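Local coordinates for protein interleukin-20 receptor subunit beta (Homo sapiens, PDB 6DF3) that pairs with IL20RA or IL22RA1 to form cell-surface receptors, the first for the cytokines IL19, IL20 and IL24, the second for IL20 and IL24, at residues 6-11 with 17-22; 33-38 with 88-93. The protein carries 1 engineered substitution. All blocks are in the same frame, centred on the assembly; numbering follows the deposited sequence.

Contact 1. Residues 6-11 with 17-22; sequences NLSVLS and LLMWSP
Ser8 and Met19 face each other as a hydrogen-bonded antiparallel pair, with Ser8 N to Met19 O at 3.0 Å and Met19 N to Ser8 O at 2.9 Å. Leu10 and Leu17 repeat the exchange, Leu17 N reaching Leu10 O at 2.9 Å, so four backbone amides and four carbonyls are satisfied across the hairpin. At the non-hydrogen-bonded pair Val9 and Leu18, Val9 CA instead turns its hydrogen to Leu17 O, at 3.3 Å. Leu18 bonds with its backbone to Cys63 on the far side.

At the open end of the hairpin a side-chain bond joins the segments, and the Ser21 backbone bonds with Gln5. Ser21 OG donates to Asn6 OD1 at 3.1 Å, coming from the side of the carbonyl (C=O...donor angle 101°) and tilted 33° from its plane. With an alanine here in place of the serine, Asn6 OD1 would probably lose this donor and the amide would be freer to turn. Asn6 is a predicted N-glycosylation site, without sugar in this structure.

On the inward face Leu7 CD1 presses on Trp20 CB at 3.8 Å, while Val9 and Leu18 meet at about a right angle through CG2 and CD1; Leu93, Leu77, Val79 and Val34 pack around them. On the other face the Met19 chain bends at its end (chi3 -34°), bringing CE to 3.5 Å from Ser8 OG and beside Leu10 CB. The pairing is the A-B hairpin of a fibronectin type III domain, which the 62-64 strand extends into a three-stranded sheet.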
loop_
_atom_site.group_PDB
_atom_site.type_symbol
_atom_site.label_atom_id
_atom_site.label_comp_id
_atom_site.label_asym_id
_atom_site.label_seq_id
_atom_site.Cartn_x
_atom_site.Cartn_y
_atom_site.Cartn_z
ATOM N N ASN C 6 -12.825 3.587 -34.031
ATOM C CA ASN C 6 -11.512 2.945 -33.993
ATOM C C ASN C 6 -10.864 3.081 -32.586
ATOM O O ASN C 6 -9.764 3.541 -32.421
ATOM C CB ASN C 6 -10.645 3.483 -35.144
ATOM C CG ASN C 6 -11.397 3.454 -36.512
ATOM O OD1 ASN C 6 -11.943 4.473 -37.029
ATOM N ND2 ASN C 6 -11.479 2.257 -37.071
ATOM N N LEU C 7 -11.605 2.697 -31.568
ATOM C CA LEU C 7 -11.111 2.746 -30.217
ATOM C C LEU C 7 -10.192 1.596 -29.983
ATOM O O LEU C 7 -10.547 0.445 -30.328
ATOM C CB LEU C 7 -12.225 2.595 -29.204
ATOM C CG LEU C 7 -12.886 3.917 -28.848
ATOM C CD1 LEU C 7 -13.546 4.552 -30.044
ATOM C CD2 LEU C 7 -13.878 3.696 -27.751
ATOM N N SER C 8 -9.034 1.899 -29.391
ATOM C CA SER C 8 -8.122 0.867 -28.934
ATOM C C SER C 8 -7.299 1.339 -27.699
ATOM O O SER C 8 -7.215 2.521 -27.424
ATOM C CB SER C 8 -7.227 0.390 -30.116
ATOM O OG SER C 8 -6.170 1.310 -30.351
ATOM N N VAL C 9 -6.726 0.397 -26.959
ATOM C CA VAL C 9 -5.800 0.706 -25.881
ATOM C C VAL C 9 -4.388 0.254 -26.275
ATOM O O VAL C 9 -4.180 -0.904 -26.501
ATOM C CB VAL C 9 -6.222 0.029 -24.550
ATOM C CG1 VAL C 9 -5.244 0.387 -23.433
ATOM C CG2 VAL C 9 -7.634 0.475 -24.119
ATOM N N LEU C 10 -3.432 1.170 -26.292
ATOM C CA LEU C 10 -2.019 0.874 -26.276
ATOM C C LEU C 10 -1.489 0.910 -24.823
ATOM O O LEU C 10 -1.466 1.966 -24.186
ATOM C CB LEU C 10 -1.271 1.903 -27.111
ATOM C CG LEU C 10 0.261 1.800 -27.157
ATOM C CD1 LEU C 10 0.613 0.490 -27.837
ATOM C CD2 LEU C 10 0.827 2.987 -27.927
ATOM N N SER C 11 -1.067 -0.247 -24.329
ATOM C CA SER C 11 -0.575 -0.377 -23.005
ATOM C C SER C 11 0.840 -0.881 -23.071
ATOM O O SER C 11 1.061 -2.024 -23.437
ATOM C CB SER C 11 -1.430 -1.301 -22.133
ATOM O OG SER C 11 -0.784 -1.589 -20.865
ATOM N N LEU C 17 -2.917 3.845 -22.548
ATOM C CA LEU C 17 -3.402 4.925 -23.400
ATOM C C LEU C 17 -4.639 4.501 -24.185
ATOM O O LEU C 17 -4.545 3.618 -24.992
ATOM C CB LEU C 17 -2.299 5.306 -24.410
ATOM C CG LEU C 17 -1.556 6.619 -24.370
ATOM C CD1 LEU C 17 -0.745 6.877 -25.681
ATOM C CD2 LEU C 17 -2.516 7.769 -24.137
ATOM N N LEU C 18 -5.787 5.118 -23.956
ATOM C CA LEU C 18 -6.959 4.903 -24.808
ATOM C C LEU C 18 -6.839 5.854 -25.985
ATOM O O LEU C 18 -6.320 6.960 -25.787
ATOM C CB LEU C 18 -8.251 5.153 -24.040
ATOM C CG LEU C 18 -9.573 5.037 -24.826
ATOM C CD1 LEU C 18 -9.745 3.593 -25.220
ATOM C CD2 LEU C 18 -10.733 5.524 -23.987
ATOM N N MET C 19 -7.246 5.422 -27.197
ATOM C CA MET C 19 -6.980 6.162 -28.505
ATOM C C MET C 19 -8.140 5.927 -29.401
ATOM O O MET C 19 -8.781 4.903 -29.290
ATOM C CB MET C 19 -5.742 5.709 -29.295
ATOM C CG MET C 19 -4.438 5.839 -28.501
ATOM S SD MET C 19 -2.918 5.106 -29.209
ATOM C CE MET C 19 -3.584 3.662 -30.048
ATOM N N TRP C 20 -8.424 6.910 -30.235
ATOM C CA TRP C 20 -9.538 6.846 -31.160
ATOM C C TRP C 20 -9.195 7.750 -32.350
ATOM O O TRP C 20 -8.270 8.541 -32.263
ATOM C CB TRP C 20 -10.852 7.226 -30.444
ATOM C CG TRP C 20 -10.806 8.551 -29.720
ATOM C CD1 TRP C 20 -11.101 9.739 -30.246
ATOM C CD2 TRP C 20 -10.446 8.803 -28.351
ATOM N NE1 TRP C 20 -10.950 10.733 -29.325
ATOM C CE2 TRP C 20 -10.549 10.190 -28.144
ATOM C CE3 TRP C 20 -10.054 8.001 -27.291
ATOM C CZ2 TRP C 20 -10.266 10.809 -26.907
ATOM C CZ3 TRP C 20 -9.752 8.606 -26.055
ATOM C CH2 TRP C 20 -9.876 10.004 -25.874
ATOM N N SER C 21 -9.923 7.617 -33.458
ATOM C CA SER C 21 -9.782 8.547 -34.573
ATOM C C SER C 21 -10.503 9.858 -34.226
ATOM O O SER C 21 -11.555 9.829 -33.621
ATOM C CB SER C 21 -10.418 8.016 -35.857
ATOM O OG SER C 21 -10.019 6.704 -36.099
ATOM N N PRO C 22 -9.942 10.998 -34.647
ATOM C CA PRO C 22 -10.602 12.239 -34.316
ATOM C C PRO C 22 -11.889 12.426 -35.090
ATOM O O PRO C 22 -11.983 12.026 -36.248
ATOM C CB PRO C 22 -9.576 13.296 -34.740
ATOM C CG PRO C 22 -8.803 12.639 -35.828
ATOM C CD PRO C 22 -8.651 11.240 -35.336
#

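Contact 2. Residues 33-38 with 88-93; sequences SVEYQG and SAWSIL
Glu35 and Trp90 lay their side chains across each other at about a right angle, and the carboxylate and indole planes stand 28° apart. The six-membered part of the indole makes the contact. Glu35 CD lies 3.5 Å from Trp90 CH2, and Glu35 OE1 lies 3.5 Å from Trp90 CZ2, reaching the ring obliquely. Glu35 CG also touches the indole, 3.8 Å from Trp90 CH2. With its CG anti to the carbonyl carbon (chi1 -67°) and the chain extended beyond, Glu35 brings both CG and the carboxylate to the indole.

Ser33 approaches differently. Its backbone O sits at the rim of the ring, near the ring plane, 3.5 Å from Trp90 CZ3. The indole thus offers a C-H edge to a carbonyl while Glu35 meets it at a slant. Trp90 reaches from segment 88-93 past strand 74-83, which lies between, to strand 31-37. Strand 74-83 also contributes to the site: Arg78 makes a salt bridge to Glu35 OE1 and a cation-pi contact with Trp90, and Arg80 touches the Trp90 side chain.

The chemistry is therefore that of a group of three, Glu35, Arg78 and Trp90. Between Glu35 and Trp90 themselves the contact is van der Waals, with no polar bond of its own across the segments. Arg78 probably offsets the charge of Glu35 through the salt bridge while its cation lies against the indole pi system. It is a partner common to both, and the shared cation probably helps to hold the two side chains together.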
loop_
_atom_site.group_PDB
_atom_site.type_symbol
_atom_site.label_atom_id
_atom_site.label_comp_id
_atom_site.label_asym_id
_atom_site.label_seq_id
_atom_site.Cartn_x
_atom_site.Cartn_y
_atom_site.Cartn_z
ATOM N N SER C 33 -14.798 13.102 -23.884
ATOM C CA SER C 33 -14.915 12.634 -22.464
ATOM C C SER C 33 -14.823 11.138 -22.431
ATOM O O SER C 33 -15.436 10.463 -23.262
ATOM C CB SER C 33 -16.224 13.085 -21.812
ATOM O OG SER C 33 -16.380 14.481 -22.031
ATOM N N VAL C 34 -14.033 10.633 -21.494
ATOM C CA VAL C 34 -13.893 9.202 -21.304
ATOM C C VAL C 34 -14.503 8.694 -19.978
ATOM O O VAL C 34 -14.303 9.317 -18.956
ATOM C CB VAL C 34 -12.431 8.798 -21.337
ATOM C CG1 VAL C 34 -12.300 7.308 -21.123
ATOM C CG2 VAL C 34 -11.815 9.250 -22.639
ATOM N N GLU C 35 -15.208 7.555 -20.021
ATOM C CA GLU C 35 -15.690 6.910 -18.802
ATOM C C GLU C 35 -15.355 5.422 -18.818
ATOM O O GLU C 35 -15.091 4.896 -19.884
ATOM C CB GLU C 35 -17.174 7.093 -18.683
ATOM C CG GLU C 35 -17.517 8.544 -18.465
ATOM C CD GLU C 35 -19.011 8.761 -18.277
ATOM O OE1 GLU C 35 -19.805 7.845 -18.602
ATOM O OE2 GLU C 35 -19.391 9.880 -17.832
ATOM N N TYR C 36 -15.358 4.767 -17.643
ATOM C CA TYR C 36 -14.965 3.341 -17.532
ATOM C C TYR C 36 -15.815 2.617 -16.539
ATOM O O TYR C 36 -16.523 3.251 -15.732
ATOM C CB TYR C 36 -13.503 3.230 -17.085
ATOM C CG TYR C 36 -13.198 3.716 -15.651
ATOM C CD1 TYR C 36 -12.986 5.018 -15.385
ATOM C CD2 TYR C 36 -13.166 2.832 -14.580
ATOM C CE1 TYR C 36 -12.687 5.485 -14.091
ATOM C CE2 TYR C 36 -12.906 3.250 -13.268
ATOM C CZ TYR C 36 -12.657 4.581 -13.038
ATOM O OH TYR C 36 -12.464 5.035 -11.776
ATOM N N GLN C 37 -15.795 1.305 -16.651
ATOM C CA GLN C 37 -16.293 0.362 -15.666
ATOM C C GLN C 37 -15.248 -0.710 -15.489
ATOM O O GLN C 37 -14.683 -1.220 -16.481
ATOM C CB GLN C 37 -17.460 -0.453 -16.238
ATOM C CG GLN C 37 -18.648 0.391 -16.551
ATOM C CD GLN C 37 -19.870 -0.418 -16.959
ATOM O OE1 GLN C 37 -19.751 -1.354 -17.743
ATOM N NE2 GLN C 37 -21.028 -0.012 -16.502
ATOM N N GLY C 38 -14.977 -1.080 -14.256
ATOM C CA GLY C 38 -14.201 -2.308 -14.014
ATOM C C GLY C 38 -15.163 -3.443 -14.165
ATOM O O GLY C 38 -16.365 -3.230 -14.358
ATOM N N SER C 88 -21.889 13.723 -29.055
ATOM C CA SER C 88 -22.093 12.488 -29.826
ATOM C C SER C 88 -22.711 11.384 -28.942
ATOM O O SER C 88 -22.874 11.555 -27.758
ATOM C CB SER C 88 -20.763 11.983 -30.353
ATOM O OG SER C 88 -19.877 11.652 -29.272
ATOM N N ALA C 89 -23.048 10.249 -29.528
ATOM C CA ALA C 89 -23.430 9.103 -28.767
ATOM C C ALA C 89 -22.122 8.524 -28.138
ATOM O O ALA C 89 -21.012 8.958 -28.478
ATOM C CB ALA C 89 -24.129 8.103 -29.676
ATOM N N TRP C 90 -22.230 7.601 -27.180
ATOM C CA TRP C 90 -21.023 6.975 -26.603
ATOM C C TRP C 90 -20.493 5.906 -27.546
ATOM O O TRP C 90 -21.279 5.186 -28.132
ATOM C CB TRP C 90 -21.316 6.307 -25.264
ATOM C CG TRP C 90 -21.573 7.241 -24.138
ATOM C CD1 TRP C 90 -22.796 7.545 -23.593
ATOM C CD2 TRP C 90 -20.591 8.013 -23.403
ATOM N NE1 TRP C 90 -22.633 8.438 -22.582
ATOM C CE2 TRP C 90 -21.293 8.719 -22.410
ATOM C CE3 TRP C 90 -19.201 8.159 -23.485
ATOM C CZ2 TRP C 90 -20.660 9.587 -21.520
ATOM C CZ3 TRP C 90 -18.563 9.026 -22.590
ATOM C CH2 TRP C 90 -19.309 9.755 -21.641
ATOM N N SER C 91 -19.171 5.790 -27.653
ATOM C CA SER C 91 -18.533 4.685 -28.369
ATOM C C SER C 91 -17.821 3.785 -27.327
ATOM O O SER C 91 -17.000 4.299 -26.547
ATOM C CB SER C 91 -17.430 5.165 -29.324
ATOM O OG SER C 91 -17.857 5.613 -30.559
ATOM N N ILE C 92 -18.091 2.484 -27.393
ATOM C CA ILE C 92 -17.602 1.543 -26.461
ATOM C C ILE C 92 -16.406 0.820 -27.025
ATOM O O ILE C 92 -16.422 0.415 -28.091
ATOM C CB ILE C 92 -18.727 0.605 -26.015
ATOM C CG1 ILE C 92 -19.832 1.486 -25.432
ATOM C CG2 ILE C 92 -18.282 -0.345 -24.915
ATOM C CD1 ILE C 92 -21.013 0.676 -24.972
ATOM N N LEU C 93 -15.333 0.694 -26.268
ATOM C CA LEU C 93 -14.210 -0.172 -26.674
ATOM C C LEU C 93 -14.708 -1.622 -26.914
ATOM O O LEU C 93 -15.414 -2.151 -26.102
ATOM C CB LEU C 93 -13.123 -0.127 -25.593
ATOM C CG LEU C 93 -11.876 -0.936 -25.770
ATOM C CD1 LEU C 93 -11.061 -0.282 -26.833
ATOM C CD2 LEU C 93 -11.105 -1.040 -24.451
#

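How the contacts relate
Contact 1 comes first along the chain and closes before contact 2 opens, strand 31-37 following directly on strand 15-19. Both belong to the N-terminal fibronectin type III domain, with centres about 12 Å apart, but they lie in its two different sheets: contact 1 in the three-stranded one, contact 2 in the four-stranded one. Their segments meet between the sheets, where Leu18 CD2 packs on Val34 CG1 at 3.7 Å and Leu93 CD1 reaches Ser8 CA at 3.8 Å. Val34 faces the hairpin, whereas Glu35 and Trp90 meet on the reverse side of their sheet. One face of contact 1 thus packs into the sandwich, while contact 2 ties strands on the outside of this probably extracellular receptor domain.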